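Local coordinates for protein proline dehydrogenase (Bradyrhizobium japonicum USDA 110, PDB 3HAZ) that probably oxidises L-proline to L-glutamate in two steps, pairing an FAD-dependent proline dehydrogenase with an NAD-dependent aldehyde dehydrogenase in one chain, at residues 651-656 with 676-681; 682-687 with 709-714. All coordinates share one frame; numbering follows the deposited sequence.

Interaction 1. Residues 651-656 with 676-681; sequences GVFVAI and AGNSVV. With NAD (nicotinamide-adenine-dinucleotide), chain D.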
# COMPACT_ATOMS: atom_id res chain seq x y z
N GLY A 651 -28.84 25.88 -19.81
CA GLY A 651 -29.58 27.13 -19.96
C GLY A 651 -30.67 27.24 -18.92
O GLY A 651 -30.43 27.00 -17.73
N VAL A 652 -31.87 27.62 -19.35
CA VAL A 652 -33.01 27.73 -18.44
C VAL A 652 -33.83 26.45 -18.43
O VAL A 652 -34.38 26.05 -19.45
CB VAL A 652 -33.97 28.87 -18.84
CG1 VAL A 652 -35.21 28.82 -17.97
CG2 VAL A 652 -33.29 30.23 -18.74
N PHE A 653 -33.92 25.82 -17.27
CA PHE A 653 -34.80 24.67 -17.13
C PHE A 653 -36.16 25.09 -16.60
O PHE A 653 -36.26 25.94 -15.70
CB PHE A 653 -34.20 23.60 -16.23
CG PHE A 653 -33.64 22.42 -16.98
CD1 PHE A 653 -34.41 21.27 -17.14
CD2 PHE A 653 -32.37 22.45 -17.52
CE1 PHE A 653 -33.90 20.17 -17.83
CE2 PHE A 653 -31.86 21.36 -18.21
CZ PHE A 653 -32.63 20.22 -18.36
N VAL A 654 -37.19 24.52 -17.19
CA VAL A 654 -38.55 24.61 -16.67
C VAL A 654 -38.81 23.38 -15.81
O VAL A 654 -38.67 22.25 -16.29
CB VAL A 654 -39.57 24.67 -17.82
CG1 VAL A 654 -41.00 24.63 -17.29
CG2 VAL A 654 -39.33 25.91 -18.66
N ALA A 655 -39.15 23.59 -14.54
CA ALA A 655 -39.47 22.49 -13.64
C ALA A 655 -40.95 22.48 -13.31
O ALA A 655 -41.49 23.48 -12.83
CB ALA A 655 -38.65 22.59 -12.37
N ILE A 656 -41.61 21.36 -13.58
CA ILE A 656 -43.04 21.23 -13.34
C ILE A 656 -43.28 20.05 -12.41
O ILE A 656 -42.86 18.93 -12.70
CB ILE A 656 -43.81 21.04 -14.66
CG1 ILE A 656 -43.68 22.28 -15.54
CG2 ILE A 656 -45.27 20.72 -14.37
CD1 ILE A 656 -44.18 22.08 -16.95
N ALA A 676 -26.60 21.43 -11.69
CA ALA A 676 -25.95 21.22 -12.98
C ALA A 676 -25.52 22.53 -13.64
O ALA A 676 -24.85 22.52 -14.67
CB ALA A 676 -26.86 20.45 -13.90
N GLY A 677 -25.93 23.66 -13.05
CA GLY A 677 -25.51 24.96 -13.54
C GLY A 677 -26.57 25.67 -14.38
O GLY A 677 -26.28 26.63 -15.08
N ASN A 678 -27.80 25.17 -14.31
CA ASN A 678 -28.92 25.81 -15.00
C ASN A 678 -29.64 26.79 -14.11
O ASN A 678 -29.68 26.62 -12.89
CB ASN A 678 -29.93 24.75 -15.43
CG ASN A 678 -29.32 23.67 -16.28
OD1 ASN A 678 -29.09 23.88 -17.47
ND2 ASN A 678 -29.06 22.50 -15.69
N SER A 679 -30.22 27.83 -14.70
CA SER A 679 -31.21 28.62 -13.98
C SER A 679 -32.55 27.89 -14.13
O SER A 679 -32.70 27.04 -15.01
CB SER A 679 -31.28 30.05 -14.52
OG SER A 679 -31.62 30.07 -15.89
N VAL A 680 -33.50 28.21 -13.27
CA VAL A 680 -34.76 27.48 -13.26
C VAL A 680 -35.99 28.37 -13.13
O VAL A 680 -36.01 29.32 -12.35
CB VAL A 680 -34.77 26.44 -12.11
CG1 VAL A 680 -36.06 25.63 -12.14
CG2 VAL A 680 -33.56 25.52 -12.22
N VAL A 681 -37.00 28.06 -13.94
CA VAL A 681 -38.35 28.57 -13.71
C VAL A 681 -39.21 27.39 -13.29
O VAL A 681 -39.37 26.42 -14.04
CB VAL A 681 -38.94 29.26 -14.96
CG1 VAL A 681 -40.38 29.67 -14.70
CG2 VAL A 681 -38.10 30.48 -15.34
PA NAD D . -50.70 16.21 -13.79
O1A NAD D . -50.30 15.61 -15.27
O2A NAD D . -52.16 16.31 -13.67
O5B NAD D . -50.01 17.72 -13.67
C5B NAD D . -48.83 17.88 -12.89
C4B NAD D . -48.11 19.20 -13.21
O4B NAD D . -48.07 19.57 -14.65
C3B NAD D . -48.77 20.50 -12.57
O3B NAD D . -47.98 21.41 -11.87
C2B NAD D . -49.68 20.96 -13.70
O2B NAD D . -50.41 22.16 -13.57
C1B NAD D . -48.78 20.79 -14.85
N9A NAD D . -49.52 20.75 -16.12
C8A NAD D . -50.80 20.36 -16.31
N7A NAD D . -51.09 20.47 -17.70
C5A NAD D . -49.92 20.94 -18.35
C6A NAD D . -49.64 21.23 -19.68
N6A NAD D . -50.68 21.05 -20.69
N1A NAD D . -48.41 21.68 -20.04
C2A NAD D . -47.43 21.85 -19.08
N3A NAD D . -47.70 21.57 -17.77
C4A NAD D . -48.95 21.12 -17.40
O3 NAD D . -50.05 15.25 -12.58
PN NAD D . -50.62 15.41 -11.01
O1N NAD D . -52.28 15.30 -11.03
O2N NAD D . -50.20 16.69 -10.45
O5D NAD D . -50.01 14.18 -10.07
C5D NAD D . -50.46 12.84 -10.26
C4D NAD D . -49.64 12.08 -11.32
O4D NAD D . -48.16 12.31 -11.31
C3D NAD D . -49.78 10.51 -11.47
O3D NAD D . -50.18 9.97 -12.71
C2D NAD D . -48.44 10.05 -10.86
O2D NAD D . -48.07 8.69 -10.82
C1D NAD D . -47.51 11.06 -11.41
N1N NAD D . -46.30 11.08 -10.58
C2N NAD D . -45.20 10.29 -10.96
C3N NAD D . -44.00 10.29 -10.13
C7N NAD D . -42.79 9.43 -10.54
O7N NAD D . -41.76 9.59 -10.00
N7N NAD D . -42.89 8.54 -11.68
C4N NAD D . -43.95 11.12 -8.89
C5N NAD D . -45.04 11.90 -8.53
C6N NAD D . -46.26 11.91 -9.37
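Val652, Phe653 and Val654 pair in parallel with Ser679, Val680 and Val681, and the short strand axes cross at -35°, the twist of a parallel pair. Just before strand 679-683 a side chain joins in. Asn678 CG sits anti to its own carbonyl carbon (chi1 -56°), which places the amide beside Gly651. The amide's own rotation then points Asn678 OD1 at Gly651 N, 3.1 Å away and in the amide plane. OD1 also accepts from Arg650 N, while ND2 donates to Phe977 O and Ala673 O. Four bonds therefore fix the rotation of this buried amide. The Phe653 ring lies obliquely against it, with CD2 3.5 Å from Asn678 CG and the two planes 65° apart.

On the side of Val652, Ser679 OG meets Val652 CG2 at 3.3 Å and is bonded to Ala559 O. Val652 CG1 packs on Val681 CG2 at 4.2 Å. On the opposite side, Ala655 CB touches Val680 CG1 at 4.0 Å. Ile656 lies past the pairing and puts CG2 against the adenosine ribose of NAD.

The ladder itself runs from Phe653 N to Ser679 O at 2.8 Å, from Val681 N to Phe653 O, and from Ala655 N to Val681 O at 2.9 Å. The bond from Ser679 N to Gly651 O is weak.

This is a beta-alpha-beta unit of the Rossmann-type NAD-binding domain of an aldehyde dehydrogenase. Its connecting helix 664-675 ends in a Schellman motif at Gly677 and covers Phe653, Ala655 and Val680. Helix 549-567 covers Val652, Ser679 and Val681, and strand 730-734 pairs with the far side of 652-656.

Interaction 2. Residues 682-687 with 709-714; sequences AKPAEQ and LYLVTG. With NAD (nicotinamide-adenine-dinucleotide), chain D.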
# COMPACT_ATOMS: atom_id res chain seq x y z
N ALA A 682 -39.74 27.45 -12.07
CA ALA A 682 -40.49 26.34 -11.49
C ALA A 682 -41.97 26.65 -11.39
O ALA A 682 -42.36 27.71 -10.89
CB ALA A 682 -39.94 26.00 -10.11
N LYS A 683 -42.81 25.74 -11.88
CA LYS A 683 -44.25 25.87 -11.71
C LYS A 683 -44.80 24.69 -10.93
O LYS A 683 -44.79 23.55 -11.42
CB LYS A 683 -44.99 25.99 -13.05
CG LYS A 683 -46.44 26.44 -12.89
CD LYS A 683 -47.36 25.82 -13.92
CE LYS A 683 -47.76 24.41 -13.54
NZ LYS A 683 -48.94 24.36 -12.62
N PRO A 684 -45.27 24.95 -9.70
CA PRO A 684 -45.79 23.88 -8.84
C PRO A 684 -47.21 23.52 -9.23
O PRO A 684 -47.86 24.28 -9.95
CB PRO A 684 -45.79 24.53 -7.46
CG PRO A 684 -46.00 25.99 -7.73
CD PRO A 684 -45.37 26.28 -9.07
N ALA A 685 -47.69 22.38 -8.76
CA ALA A 685 -49.07 21.99 -8.94
C ALA A 685 -49.99 23.06 -8.37
O ALA A 685 -49.70 23.66 -7.33
CB ALA A 685 -49.34 20.65 -8.27
N GLU A 686 -51.10 23.30 -9.06
CA GLU A 686 -52.05 24.32 -8.64
C GLU A 686 -52.50 24.14 -7.19
O GLU A 686 -52.75 25.12 -6.49
CB GLU A 686 -53.26 24.34 -9.58
CG GLU A 686 -53.86 25.72 -9.76
CD GLU A 686 -55.05 25.72 -10.70
OE1 GLU A 686 -55.50 24.62 -11.09
OE2 GLU A 686 -55.54 26.82 -11.03
N GLN A 687 -52.60 22.89 -6.74
CA GLN A 687 -53.08 22.59 -5.39
C GLN A 687 -52.10 22.96 -4.28
O GLN A 687 -52.50 23.16 -3.14
CB GLN A 687 -53.45 21.10 -5.25
CG GLN A 687 -54.57 20.63 -6.16
CD GLN A 687 -54.06 20.03 -7.45
OE1 GLN A 687 -52.96 20.34 -7.91
NE2 GLN A 687 -54.86 19.16 -8.06
N LEU A 709 -33.42 31.46 -9.97
CA LEU A 709 -34.59 30.67 -9.61
C LEU A 709 -35.86 31.51 -9.49
O LEU A 709 -35.94 32.39 -8.63
CB LEU A 709 -34.34 29.92 -8.30
CG LEU A 709 -35.52 29.13 -7.71
CD1 LEU A 709 -35.94 28.00 -8.63
CD2 LEU A 709 -35.17 28.60 -6.32
N TYR A 710 -36.86 31.21 -10.32
CA TYR A 710 -38.13 31.92 -10.28
C TYR A 710 -39.32 30.97 -10.12
O TYR A 710 -39.37 29.92 -10.76
CB TYR A 710 -38.32 32.78 -11.54
CG TYR A 710 -37.31 33.89 -11.65
CD1 TYR A 710 -36.03 33.63 -12.12
CD2 TYR A 710 -37.62 35.19 -11.29
CE1 TYR A 710 -35.09 34.64 -12.23
CE2 TYR A 710 -36.68 36.21 -11.39
CZ TYR A 710 -35.42 35.92 -11.86
OH TYR A 710 -34.47 36.92 -11.96
N LEU A 711 -40.26 31.36 -9.27
CA LEU A 711 -41.49 30.60 -9.11
C LEU A 711 -42.62 31.24 -9.91
O LEU A 711 -42.89 32.43 -9.76
CB LEU A 711 -41.89 30.53 -7.64
CG LEU A 711 -43.03 29.56 -7.34
CD1 LEU A 711 -42.50 28.13 -7.35
CD2 LEU A 711 -43.69 29.89 -6.01
N VAL A 712 -43.27 30.45 -10.75
CA VAL A 712 -44.45 30.90 -11.47
C VAL A 712 -45.61 29.96 -11.15
O VAL A 712 -45.53 28.77 -11.42
CB VAL A 712 -44.22 30.90 -12.99
CG1 VAL A 712 -45.52 31.17 -13.73
CG2 VAL A 712 -43.16 31.93 -13.37
N THR A 713 -46.67 30.50 -10.57
CA THR A 713 -47.83 29.68 -10.22
C THR A 713 -48.96 29.80 -11.24
O THR A 713 -49.05 30.79 -11.97
CB THR A 713 -48.39 30.03 -8.83
OG1 THR A 713 -48.76 31.42 -8.80
CG2 THR A 713 -47.35 29.75 -7.75
N GLY A 714 -49.81 28.78 -11.27
CA GLY A 714 -50.94 28.76 -12.18
C GLY A 714 -51.35 27.35 -12.53
O GLY A 714 -50.90 26.39 -11.91
PA NAD D . -50.70 16.21 -13.79
O1A NAD D . -50.30 15.61 -15.27
O2A NAD D . -52.16 16.31 -13.67
O5B NAD D . -50.01 17.72 -13.67
C5B NAD D . -48.83 17.88 -12.89
C4B NAD D . -48.11 19.20 -13.21
O4B NAD D . -48.07 19.57 -14.65
C3B NAD D . -48.77 20.50 -12.57
O3B NAD D . -47.98 21.41 -11.87
C2B NAD D . -49.68 20.96 -13.70
O2B NAD D . -50.41 22.16 -13.57
C1B NAD D . -48.78 20.79 -14.85
N9A NAD D . -49.52 20.75 -16.12
C8A NAD D . -50.80 20.36 -16.31
N7A NAD D . -51.09 20.47 -17.70
C5A NAD D . -49.92 20.94 -18.35
C6A NAD D . -49.64 21.23 -19.68
N6A NAD D . -50.68 21.05 -20.69
N1A NAD D . -48.41 21.68 -20.04
C2A NAD D . -47.43 21.85 -19.08
N3A NAD D . -47.70 21.57 -17.77
C4A NAD D . -48.95 21.12 -17.40
O3 NAD D . -50.05 15.25 -12.58
PN NAD D . -50.62 15.41 -11.01
O1N NAD D . -52.28 15.30 -11.03
O2N NAD D . -50.20 16.69 -10.45
O5D NAD D . -50.01 14.18 -10.07
C5D NAD D . -50.46 12.84 -10.26
C4D NAD D . -49.64 12.08 -11.32
O4D NAD D . -48.16 12.31 -11.31
C3D NAD D . -49.78 10.51 -11.47
O3D NAD D . -50.18 9.97 -12.71
C2D NAD D . -48.44 10.05 -10.86
O2D NAD D . -48.07 8.69 -10.82
C1D NAD D . -47.51 11.06 -11.41
N1N NAD D . -46.30 11.08 -10.58
C2N NAD D . -45.20 10.29 -10.96
C3N NAD D . -44.00 10.29 -10.13
C7N NAD D . -42.79 9.43 -10.54
O7N NAD D . -41.76 9.59 -10.00
N7N NAD D . -42.89 8.54 -11.68
C4N NAD D . -43.95 11.12 -8.89
C5N NAD D . -45.04 11.90 -8.53
C6N NAD D . -46.26 11.91 -9.37
O HOH W 1 -49.22 26.81 -9.42
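Lys683 NZ stands over the flat carbonyl groups of Gly714 and Pro684, well off the plane of each. Lys683 NZ is 2.9 Å from Gly714 O and 45° out of that carbonyl plane. Its bond to Pro684 O is much alike. The pyrrolidine ring of Pro684 turns its CG and CD atoms to the other segment: CD meets Leu711 CD1 at 3.8 Å, the two side chains crossing at about a right angle, and CG meets Thr713 CG2 at 4.0 Å. The Tyr710 ring leads away, its side chain packing on Ala558 and Ala559.

Lys683 CG is anti to the backbone N (chi1 -167°), and the chain then bends at its next three torsions. The bends carry the ammonium group round to the adenosine ribose of NAD. Lys683 NZ donates to NAD O2B at 2.8 Å. With three hydrogens already engaged, the weak bonds to NAD O3B and Asp715 O must be shared ones. The carbonyl oxygens around NZ would probably stabilise its positive charge.

Further back, the strands pair in parallel at Ala682 and Leu711. Ala682 N donates to Tyr710 O at 2.8 Å, and Ala682 O accepts from Val712 N. Where the strands end, a water takes over: it accepts from Gly714 N at 2.8 Å and donates to Pro684 O. The aliphatic part of Glu686 passes Gly714 O on the exposed side.

The contact thus forms the nucleotide-binding end of the beta-alpha-beta unit made by strand 679-683, helix 689-702 and strand 709-711. Helix 689-702 packs on Pro684 and Leu711, helix 664-675 on Ala682 and Leu711, and helix 549-567 on Tyr710 and Val712.

How the interactions relate
Interactions 1 and 2 are successive beta-alpha-beta units that share strand 679-683, which lies between strands 641-656 and 709-711 in one sheet. Ala655 O and Lys683 N, and Val680 O and Tyr710 N, probably bond from one contact to the other. Val681 CG1 also packs on Val712 CG2. Both contacts are mainly buried, but interaction 2 reaches solvent at Glu686. Interaction 1 is mostly strand ladder and apolar packing, with one buried amide just before strand 679-683. Interaction 2 lies where the strands end, and there lysine, carbonyl oxygens and water dominate. Both touch the NAD adenosine ribose, interaction 1 by van der Waals contact of Ile656 and interaction 2 by hydrogen bonds.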